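Local coordinates for cell division control protein 11 (Saccharomyces cerevisiae, PDB 5AR1) that assembles with other septins into a collar of cortical filaments at the mother-bud neck and takes part in cytokinesis, the part described being its septin-type GTPase domain, at residues A[160-165]-A[200-205]; A[170-175]-A[229-234]; A[205-210]-A[223-228]. One frame throughout, in Å; residues are numbered along the deposited sequence.

Interaction 1: A[160-165]-A[200-205]; sequences EFIRQL and WNLPIY
With chi1 at 69°, I162 carries CG1 between its own backbone N and carbonyl carbon, facing L202, while R163 is bent at chi3 (-9°), which folds NE back beside CB and lays both atoms against L202 CD2. From CG1, the I162 chain continues to CD1, which touches L202 CD1 at 3.7 Å and also meets I204 CD1; I162 and L202 cross at about a right angle. Next to them, P203 sets CD against the helix backbone, 3.7 Å from I162 O. The polar grip comes from R163: NH2 donates to W200 O over 2.8 Å in a nearly straight bond (170° at the hydrogen). The oxygen lies in the guanidinium plane, whereas the donor is tilted out of the carbonyl plane. W200 follows helix 183-199 directly, so the arginine's charge probably also eases the negative end of that helix. I162 and I204 rest in addition on I171, which brings the edge strand 171-175 into the apolar cluster. N201, with positive phi, is the C-prime residue of a Schellman motif, and the contact thus joins a Schellman-capped helix end to helix 156-165 in the alpha/beta fold of a P-loop GTPase.

Interaction 2: A[170-175]-A[229-234]; sequences NIIPVI and LPFAII
F231 and V174 form a single backbone bridge, with the segments running in the same direction: I175 N donates to F231 O at 2.9 Å (153° at the hydrogen), and F231 N reaches P173 O in a weak bond of 3.0 Å. The same F231 O receives a CA-H...O contact from V174 CA. The F231 side chain can be followed outward from this bridge. CB lies 3.9 Å from V174 CG1. CG stands anti to the carbonyl carbon, beside the backbone N (chi1 -64°); beyond it, CD2 is touched by I172 CD1 at 3.6 Å, the methyl group coming in at the ring edge near its plane, with CE2 only slightly farther from it. L229 CD1 sits over the centre of one face, 3.4 Å above the plane, and the tip, CZ, packs on F207 and L225. P230, preceded by a cis peptide bond, meets the strand differently: its CB lies 3.8 Å from I175 CD1 and 4.0 Å from P173 CB. A232, beyond the bridge, packs on S178, a GTP-site residue by similarity. Segment 229-234 therefore lies along the outermost strand 171-175, where the sixth strand of a Ras-like G domain would run. Strand 142-147 borders 171-175 on its other edge, with backbone bonds from C143 and Y145, while K190 and I193 of helix 183-199 cover I175 and P230.

Interaction 3: A[205-210]-A[223-228]; sequences YNFPFD and MYLRTL
The F207 ring is held between two groups on opposite faces: L225 CD1 stands over one in a CH-pi contact, 4.0 Å from the ring centroid, and Y205 CD2 lies beyond the other, offset toward the rim. L225 approaches at about a right angle to the F207 side chain, its methyl nearest CE1. The second flat group, the R226 guanidinium, has N206 O at its edge, close to its plane. Its NH2 in turn lies at the edge of the F209 ring, 3.9 Å from CD1, with the two planes steeply inclined, so the charge meets the rim of that ring and not its face. R226 is extended from CG to NE, and NE donates to N206 O at 2.7 Å (160° at the hydrogen). NH2 adds weak bonds to the same oxygen and to F207 O, the latter at 3.2 Å. One side chain thus binds two successive carbonyls of the loop. In the septin G domain this loop leads from helix 183-199 to helix 218-228, which occupies the insertion before the sixth-strand position of the Ras-like plan, as in other septins. The N206 side chain crosses that of R226 at about a right angle, OD1 lying 3.4 Å from R226 CG, yet its amide plane is turned only 23° from the guanidinium. An alanine in place of R226 would probably leave N206 O without its NE donor and open a gap beside the F209 ring edge. F207 O has another partner in N222 ND2, from the same helix. Two further rings meet the cluster edge-to-face, H280 of helix 274-290 against F207 and Y219 against F209.

From the N terminus, helix 156-165 opens interaction 1 and strand 171-175, next in the chain, opens interaction 2. Past helix 183-199, residues 200-205 return to helix 156-165 and close interaction 1 while interaction 2 is still open, so the two loops cross. Interaction 3 begins at Y205, which it shares with interaction 1, and closes on helix 218-228 before 229-234 completes interaction 2, within whose loop it is nested. Y205 N probably bonds to I171 O, fastening the loop 200-210 to the edge strand. Together the contacts tie helices 156-165 and 218-228, and the loop that follows helix 183-199, to the outermost strand 171-175.

Interaction 1: A[160-165]-A[200-205]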
loop_
_atom_site.group_PDB
_atom_site.type_symbol
_atom_site.label_atom_id
_atom_site.label_comp_id
_atom_site.label_asym_id
_atom_site.label_seq_id
_atom_site.Cartn_x
_atom_site.Cartn_y
_atom_site.Cartn_z
ATOM N N GLU A 160 4.508 12.373 8.092
ATOM C CA GLU A 160 5.195 13.207 7.093
ATOM C C GLU A 160 5.549 12.465 5.819
ATOM O O GLU A 160 5.584 13.090 4.761
ATOM C CB GLU A 160 6.418 13.928 7.665
ATOM C CG GLU A 160 6.208 15.432 7.710
ATOM C CD GLU A 160 5.867 16.085 6.379
ATOM O OE1 GLU A 160 6.691 16.003 5.440
ATOM O OE2 GLU A 160 4.771 16.679 6.276
ATOM N N PHE A 161 5.759 11.138 5.901
ATOM C CA PHE A 161 6.048 10.356 4.717
ATOM C C PHE A 161 4.807 10.235 3.858
ATOM O O PHE A 161 4.846 10.595 2.684
ATOM C CB PHE A 161 6.595 8.949 5.043
ATOM C CG PHE A 161 6.952 8.168 3.790
ATOM C CD1 PHE A 161 5.989 7.409 3.118
ATOM C CD2 PHE A 161 8.236 8.242 3.244
ATOM C CE1 PHE A 161 6.306 6.736 1.925
ATOM C CE2 PHE A 161 8.556 7.551 2.067
ATOM C CZ PHE A 161 7.583 6.809 1.413
ATOM N N ILE A 162 3.719 9.712 4.422
ATOM C CA ILE A 162 2.544 9.443 3.624
ATOM C C ILE A 162 1.815 10.726 3.146
ATOM O O ILE A 162 1.089 10.612 2.164
ATOM C CB ILE A 162 1.578 8.386 4.261
ATOM C CG1 ILE A 162 0.854 8.876 5.515
ATOM C CG2 ILE A 162 2.325 7.073 4.541
ATOM C CD1 ILE A 162 0.336 7.751 6.365
ATOM N N ARG A 163 2.035 11.926 3.727
ATOM C CA ARG A 163 1.303 13.079 3.169
ATOM C C ARG A 163 1.875 13.576 1.859
ATOM O O ARG A 163 1.125 13.959 0.953
ATOM C CB ARG A 163 1.101 14.243 4.137
ATOM C CG ARG A 163 2.278 14.695 4.980
ATOM C CD ARG A 163 1.822 15.306 6.314
ATOM N NE ARG A 163 0.370 15.522 6.419
ATOM C CZ ARG A 163 -0.263 16.626 6.022
ATOM N NH1 ARG A 163 0.416 17.630 5.475
ATOM N NH2 ARG A 163 -1.581 16.720 6.142
ATOM N N GLN A 164 3.201 13.544 1.756
ATOM C CA GLN A 164 3.929 13.960 0.572
ATOM C C GLN A 164 3.723 12.923 -0.537
ATOM O O GLN A 164 3.105 13.226 -1.562
ATOM C CB GLN A 164 5.422 14.127 0.908
ATOM C CG GLN A 164 5.672 15.089 2.066
ATOM C CD GLN A 164 7.134 15.253 2.368
ATOM O OE1 GLN A 164 7.749 14.440 3.065
ATOM N NE2 GLN A 164 7.713 16.336 1.880
ATOM N N LEU A 165 4.146 11.674 -0.268
ATOM C CA LEU A 165 4.151 10.560 -1.208
ATOM C C LEU A 165 2.788 10.018 -1.539
ATOM O O LEU A 165 2.647 9.375 -2.571
ATOM C CB LEU A 165 5.105 9.458 -0.732
ATOM C CG LEU A 165 6.588 9.871 -0.943
ATOM C CD1 LEU A 165 7.233 10.449 0.333
ATOM C CD2 LEU A 165 7.413 8.760 -1.537
ATOM N N TRP A 200 -4.824 13.943 10.219
ATOM C CA TRP A 200 -3.808 14.572 9.387
ATOM C C TRP A 200 -4.160 14.483 7.902
ATOM O O TRP A 200 -3.288 14.690 7.053
ATOM C CB TRP A 200 -2.403 14.013 9.722
ATOM C CG TRP A 200 -2.050 14.233 11.157
ATOM C CD1 TRP A 200 -2.150 13.328 12.173
ATOM C CD2 TRP A 200 -1.800 15.499 11.771
ATOM N NE1 TRP A 200 -1.915 13.942 13.381
ATOM C CE2 TRP A 200 -1.708 15.278 13.164
ATOM C CE3 TRP A 200 -1.623 16.802 11.274
ATOM C CZ2 TRP A 200 -1.433 16.308 14.065
ATOM C CZ3 TRP A 200 -1.356 17.823 12.170
ATOM C CH2 TRP A 200 -1.284 17.573 13.548
ATOM N N ASN A 201 -5.450 14.201 7.591
ATOM C CA ASN A 201 -5.977 14.041 6.230
ATOM C C ASN A 201 -4.934 13.333 5.359
ATOM O O ASN A 201 -4.386 13.920 4.415
ATOM C CB ASN A 201 -6.382 15.391 5.634
ATOM C CG ASN A 201 -7.684 15.975 6.116
ATOM O OD1 ASN A 201 -7.774 17.179 6.327
ATOM N ND2 ASN A 201 -8.740 15.166 6.265
ATOM N N LEU A 202 -4.572 12.104 5.751
ATOM C CA LEU A 202 -3.508 11.425 5.035
ATOM C C LEU A 202 -4.049 10.747 3.791
ATOM O O LEU A 202 -5.045 10.033 3.855
ATOM C CB LEU A 202 -2.675 10.509 5.940
ATOM C CG LEU A 202 -1.926 11.270 7.052
ATOM C CD1 LEU A 202 -1.514 10.363 8.185
ATOM C CD2 LEU A 202 -0.777 12.072 6.520
ATOM N N PRO A 203 -3.484 11.105 2.616
ATOM C CA PRO A 203 -4.011 10.556 1.366
ATOM C C PRO A 203 -3.574 9.106 1.126
ATOM O O PRO A 203 -2.511 8.840 0.546
ATOM C CB PRO A 203 -3.548 11.561 0.318
ATOM C CG PRO A 203 -2.372 12.242 0.915
ATOM C CD PRO A 203 -2.334 12.004 2.378
ATOM N N ILE A 204 -4.422 8.171 1.602
ATOM C CA ILE A 204 -4.271 6.726 1.547
ATOM C C ILE A 204 -5.195 6.187 0.461
ATOM O O ILE A 204 -6.191 6.851 0.174
ATOM C CB ILE A 204 -4.606 6.244 3.001
ATOM C CG1 ILE A 204 -3.350 5.703 3.669
ATOM C CG2 ILE A 204 -5.843 5.275 3.189
ATOM C CD1 ILE A 204 -2.300 6.773 3.924
ATOM N N TYR A 205 -4.878 5.019 -0.177
ATOM C CA TYR A 205 -5.762 4.421 -1.197
ATOM C C TYR A 205 -6.850 3.777 -0.416
ATOM O O TYR A 205 -6.587 2.804 0.297
ATOM C CB TYR A 205 -5.051 3.354 -2.046
ATOM C CG TYR A 205 -5.891 2.772 -3.168
ATOM C CD1 TYR A 205 -5.965 3.396 -4.406
ATOM C CD2 TYR A 205 -6.602 1.586 -2.995
ATOM C CE1 TYR A 205 -6.714 2.860 -5.448
ATOM C CE2 TYR A 205 -7.363 1.038 -4.032
ATOM C CZ TYR A 205 -7.397 1.669 -5.266
ATOM O OH TYR A 205 -8.141 1.160 -6.305
#

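Interaction 2: A[170-175]-A[229-234]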
loop_
_atom_site.group_PDB
_atom_site.type_symbol
_atom_site.label_atom_id
_atom_site.label_comp_id
_atom_site.label_asym_id
_atom_site.label_seq_id
_atom_site.Cartn_x
_atom_site.Cartn_y
_atom_site.Cartn_z
ATOM N N ASN A 170 -0.054 5.136 -4.642
ATOM C CA ASN A 170 -1.234 4.640 -3.897
ATOM C C ASN A 170 -0.781 4.010 -2.585
ATOM O O ASN A 170 -0.372 2.844 -2.598
ATOM C CB ASN A 170 -2.003 3.594 -4.718
ATOM C CG ASN A 170 -2.954 4.166 -5.725
ATOM O OD1 ASN A 170 -3.539 5.237 -5.527
ATOM N ND2 ASN A 170 -3.230 3.392 -6.763
ATOM N N ILE A 171 -0.822 4.763 -1.462
ATOM C CA ILE A 171 -0.350 4.206 -0.184
ATOM C C ILE A 171 -1.424 3.386 0.516
ATOM O O ILE A 171 -2.503 3.907 0.780
ATOM C CB ILE A 171 0.289 5.289 0.755
ATOM C CG1 ILE A 171 1.665 5.750 0.195
ATOM C CG2 ILE A 171 0.429 4.784 2.216
ATOM C CD1 ILE A 171 2.173 7.020 0.713
ATOM N N ILE A 172 -1.118 2.117 0.831
ATOM C CA ILE A 172 -2.033 1.256 1.595
ATOM C C ILE A 172 -1.331 0.883 2.950
ATOM O O ILE A 172 -0.253 0.287 2.932
ATOM C CB ILE A 172 -2.665 0.056 0.789
ATOM C CG1 ILE A 172 -1.687 -1.067 0.470
ATOM C CG2 ILE A 172 -3.347 0.508 -0.504
ATOM C CD1 ILE A 172 -1.996 -2.286 1.233
ATOM N N PRO A 173 -1.837 1.339 4.122
ATOM C CA PRO A 173 -1.120 1.066 5.388
ATOM C C PRO A 173 -1.204 -0.375 5.893
ATOM O O PRO A 173 -2.282 -0.972 5.883
ATOM C CB PRO A 173 -1.745 2.060 6.365
ATOM C CG PRO A 173 -3.123 2.257 5.859
ATOM C CD PRO A 173 -3.084 2.098 4.367
ATOM N N VAL A 174 -0.047 -0.945 6.288
ATOM C CA VAL A 174 0.052 -2.311 6.810
ATOM C C VAL A 174 0.700 -2.286 8.176
ATOM O O VAL A 174 1.353 -1.306 8.512
ATOM C CB VAL A 174 0.683 -3.374 5.861
ATOM C CG1 VAL A 174 -0.065 -3.470 4.535
ATOM C CG2 VAL A 174 2.154 -3.117 5.620
ATOM N N ILE A 175 0.484 -3.334 8.981
ATOM C CA ILE A 175 1.022 -3.434 10.332
ATOM C C ILE A 175 1.979 -4.611 10.435
ATOM O O ILE A 175 1.579 -5.762 10.252
ATOM C CB ILE A 175 -0.084 -3.453 11.426
ATOM C CG1 ILE A 175 -1.012 -2.221 11.315
ATOM C CG2 ILE A 175 0.531 -3.541 12.831
ATOM C CD1 ILE A 175 -2.359 -2.338 12.082
ATOM N N LEU A 229 -8.362 -2.560 7.038
ATOM C CA LEU A 229 -7.320 -1.533 7.076
ATOM C C LEU A 229 -7.077 -1.006 8.482
ATOM O O LEU A 229 -8.067 -0.727 9.188
ATOM C CB LEU A 229 -7.737 -0.357 6.179
ATOM C CG LEU A 229 -6.902 -0.015 4.975
ATOM C CD1 LEU A 229 -6.090 -1.195 4.466
ATOM C CD2 LEU A 229 -7.774 0.542 3.899
ATOM N N PRO A 230 -5.792 -0.781 8.887
ATOM C CA PRO A 230 -4.533 -1.098 8.185
ATOM C C PRO A 230 -4.315 -2.610 8.153
ATOM O O PRO A 230 -4.440 -3.261 9.190
ATOM C CB PRO A 230 -3.457 -0.401 9.044
ATOM C CG PRO A 230 -4.191 0.470 9.993
ATOM C CD PRO A 230 -5.495 -0.226 10.217
ATOM N N PHE A 231 -4.033 -3.179 6.964
ATOM C CA PHE A 231 -3.861 -4.620 6.814
ATOM C C PHE A 231 -2.813 -5.241 7.736
ATOM O O PHE A 231 -1.659 -4.853 7.684
ATOM C CB PHE A 231 -3.572 -4.990 5.351
ATOM C CG PHE A 231 -4.674 -4.689 4.359
ATOM C CD1 PHE A 231 -6.013 -4.887 4.696
ATOM C CD2 PHE A 231 -4.370 -4.291 3.057
ATOM C CE1 PHE A 231 -7.025 -4.632 3.770
ATOM C CE2 PHE A 231 -5.386 -4.035 2.129
ATOM C CZ PHE A 231 -6.705 -4.203 2.494
ATOM N N ALA A 232 -3.218 -6.184 8.590
ATOM C CA ALA A 232 -2.284 -6.924 9.438
ATOM C C ALA A 232 -2.131 -8.239 8.685
ATOM O O ALA A 232 -2.825 -9.221 8.969
ATOM C CB ALA A 232 -2.881 -7.146 10.819
ATOM N N ILE A 233 -1.306 -8.196 7.629
ATOM C CA ILE A 233 -1.081 -9.256 6.644
ATOM C C ILE A 233 0.083 -10.188 7.072
ATOM O O ILE A 233 1.237 -9.795 6.999
ATOM C CB ILE A 233 -0.947 -8.590 5.225
ATOM C CG1 ILE A 233 -0.737 -9.605 4.101
ATOM C CG2 ILE A 233 0.098 -7.484 5.149
ATOM C CD1 ILE A 233 -1.474 -9.186 2.755
ATOM N N ILE A 234 -0.246 -11.413 7.555
ATOM C CA ILE A 234 0.710 -12.411 8.087
ATOM C C ILE A 234 0.367 -13.878 7.730
ATOM O O ILE A 234 -0.792 -14.170 7.461
ATOM C CB ILE A 234 0.894 -12.247 9.635
ATOM C CG1 ILE A 234 -0.424 -11.868 10.367
ATOM C CG2 ILE A 234 2.019 -11.253 9.969
ATOM C CD1 ILE A 234 -1.451 -12.994 10.607
#

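Interaction 3: A[205-210]-A[223-228]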
loop_
_atom_site.group_PDB
_atom_site.type_symbol
_atom_site.label_atom_id
_atom_site.label_comp_id
_atom_site.label_asym_id
_atom_site.label_seq_id
_atom_site.Cartn_x
_atom_site.Cartn_y
_atom_site.Cartn_z
ATOM N N TYR A 205 -4.878 5.019 -0.177
ATOM C CA TYR A 205 -5.762 4.421 -1.197
ATOM C C TYR A 205 -6.850 3.777 -0.416
ATOM O O TYR A 205 -6.587 2.804 0.297
ATOM C CB TYR A 205 -5.051 3.354 -2.046
ATOM C CG TYR A 205 -5.891 2.772 -3.168
ATOM C CD1 TYR A 205 -5.965 3.396 -4.406
ATOM C CD2 TYR A 205 -6.602 1.586 -2.995
ATOM C CE1 TYR A 205 -6.714 2.860 -5.448
ATOM C CE2 TYR A 205 -7.363 1.038 -4.032
ATOM C CZ TYR A 205 -7.397 1.669 -5.266
ATOM O OH TYR A 205 -8.141 1.160 -6.305
ATOM N N ASN A 206 -8.054 4.342 -0.469
ATOM C CA ASN A 206 -9.129 3.791 0.343
ATOM C C ASN A 206 -10.162 2.975 -0.468
ATOM O O ASN A 206 -11.363 3.050 -0.221
ATOM C CB ASN A 206 -9.770 4.897 1.159
ATOM C CG ASN A 206 -10.675 4.364 2.212
ATOM O OD1 ASN A 206 -10.384 3.346 2.850
ATOM N ND2 ASN A 206 -11.840 4.977 2.325
ATOM N N PHE A 207 -9.679 2.164 -1.412
ATOM C CA PHE A 207 -10.501 1.292 -2.250
ATOM C C PHE A 207 -11.660 2.053 -2.964
ATOM O O PHE A 207 -12.839 1.693 -2.805
ATOM C CB PHE A 207 -10.974 0.073 -1.433
ATOM C CG PHE A 207 -9.790 -0.727 -0.954
ATOM C CD1 PHE A 207 -9.147 -1.621 -1.803
ATOM C CD2 PHE A 207 -9.245 -0.506 0.300
ATOM C CE1 PHE A 207 -8.010 -2.308 -1.387
ATOM C CE2 PHE A 207 -8.110 -1.201 0.718
ATOM C CZ PHE A 207 -7.509 -2.105 -0.123
ATOM N N PRO A 208 -11.317 3.119 -3.745
ATOM C CA PRO A 208 -12.350 3.863 -4.494
ATOM C C PRO A 208 -13.017 2.955 -5.512
ATOM O O PRO A 208 -12.333 2.143 -6.139
ATOM C CB PRO A 208 -11.547 4.949 -5.218
ATOM C CG PRO A 208 -10.240 5.022 -4.508
ATOM C CD PRO A 208 -9.973 3.644 -4.044
ATOM N N PHE A 209 -14.340 3.065 -5.665
ATOM C CA PHE A 209 -15.101 2.178 -6.549
ATOM C C PHE A 209 -15.929 2.924 -7.592
ATOM O O PHE A 209 -16.316 4.077 -7.361
ATOM C CB PHE A 209 -15.988 1.241 -5.708
ATOM C CG PHE A 209 -17.117 1.945 -4.985
ATOM C CD1 PHE A 209 -16.906 2.561 -3.760
ATOM C CD2 PHE A 209 -18.387 2.011 -5.548
ATOM C CE1 PHE A 209 -17.940 3.240 -3.116
ATOM C CE2 PHE A 209 -19.420 2.688 -4.898
ATOM C CZ PHE A 209 -19.190 3.292 -3.682
ATOM N N ASP A 210 -16.225 2.248 -8.733
ATOM C CA ASP A 210 -17.016 2.835 -9.807
ATOM C C ASP A 210 -18.466 2.777 -9.400
ATOM O O ASP A 210 -19.078 1.718 -9.481
ATOM C CB ASP A 210 -16.768 2.118 -11.136
ATOM N N MET A 223 -16.719 -2.621 1.260
ATOM C CA MET A 223 -16.925 -2.005 2.554
ATOM C C MET A 223 -16.178 -2.836 3.589
ATOM O O MET A 223 -15.523 -2.257 4.464
ATOM C CB MET A 223 -18.391 -1.912 2.879
ATOM C CG MET A 223 -19.038 -0.649 2.423
ATOM S SD MET A 223 -20.629 -0.300 3.297
ATOM C CE MET A 223 -21.555 -1.960 3.241
ATOM N N TYR A 224 -16.186 -4.188 3.429
ATOM C CA TYR A 224 -15.470 -5.100 4.322
ATOM C C TYR A 224 -13.961 -4.993 4.160
ATOM O O TYR A 224 -13.261 -5.081 5.166
ATOM C CB TYR A 224 -15.916 -6.556 4.139
ATOM C CG TYR A 224 -15.207 -7.530 5.058
ATOM C CD1 TYR A 224 -15.256 -7.378 6.437
ATOM C CD2 TYR A 224 -14.497 -8.607 4.549
ATOM C CE1 TYR A 224 -14.620 -8.281 7.290
ATOM C CE2 TYR A 224 -13.840 -9.506 5.390
ATOM C CZ TYR A 224 -13.905 -9.342 6.764
ATOM O OH TYR A 224 -13.282 -10.236 7.618
ATOM N N LEU A 225 -13.443 -4.858 2.920
ATOM C CA LEU A 225 -11.998 -4.775 2.739
ATOM C C LEU A 225 -11.476 -3.587 3.510
ATOM O O LEU A 225 -10.532 -3.741 4.280
ATOM C CB LEU A 225 -11.582 -4.631 1.257
ATOM C CG LEU A 225 -10.643 -5.678 0.637
ATOM C CD1 LEU A 225 -10.042 -5.158 -0.612
ATOM C CD2 LEU A 225 -9.527 -6.086 1.559
ATOM N N ARG A 226 -12.128 -2.407 3.330
ATOM C CA ARG A 226 -11.790 -1.113 3.938
ATOM C C ARG A 226 -11.732 -1.247 5.446
ATOM O O ARG A 226 -10.936 -0.581 6.097
ATOM C CB ARG A 226 -12.857 -0.090 3.576
ATOM C CG ARG A 226 -12.572 0.730 2.355
ATOM C CD ARG A 226 -13.736 1.679 2.183
ATOM N NE ARG A 226 -13.694 2.371 0.898
ATOM C CZ ARG A 226 -14.743 2.946 0.315
ATOM N NH1 ARG A 226 -15.941 2.888 0.883
ATOM N NH2 ARG A 226 -14.602 3.573 -0.845
ATOM N N THR A 227 -12.566 -2.127 5.985
ATOM C CA THR A 227 -12.678 -2.468 7.391
ATOM C C THR A 227 -11.409 -3.126 7.927
ATOM O O THR A 227 -11.060 -2.922 9.093
ATOM C CB THR A 227 -13.915 -3.345 7.507
ATOM O OG1 THR A 227 -14.999 -2.501 7.820
ATOM C CG2 THR A 227 -13.778 -4.509 8.461
ATOM N N LEU A 228 -10.730 -3.918 7.081
ATOM C CA LEU A 228 -9.526 -4.661 7.447
ATOM C C LEU A 228 -8.295 -3.770 7.608
ATOM O O LEU A 228 -7.328 -4.157 8.273
ATOM C CB LEU A 228 -9.286 -5.810 6.450
ATOM C CG LEU A 228 -10.459 -6.796 6.264
ATOM C CD1 LEU A 228 -10.211 -7.732 5.099
ATOM C CD2 LEU A 228 -10.732 -7.578 7.520
#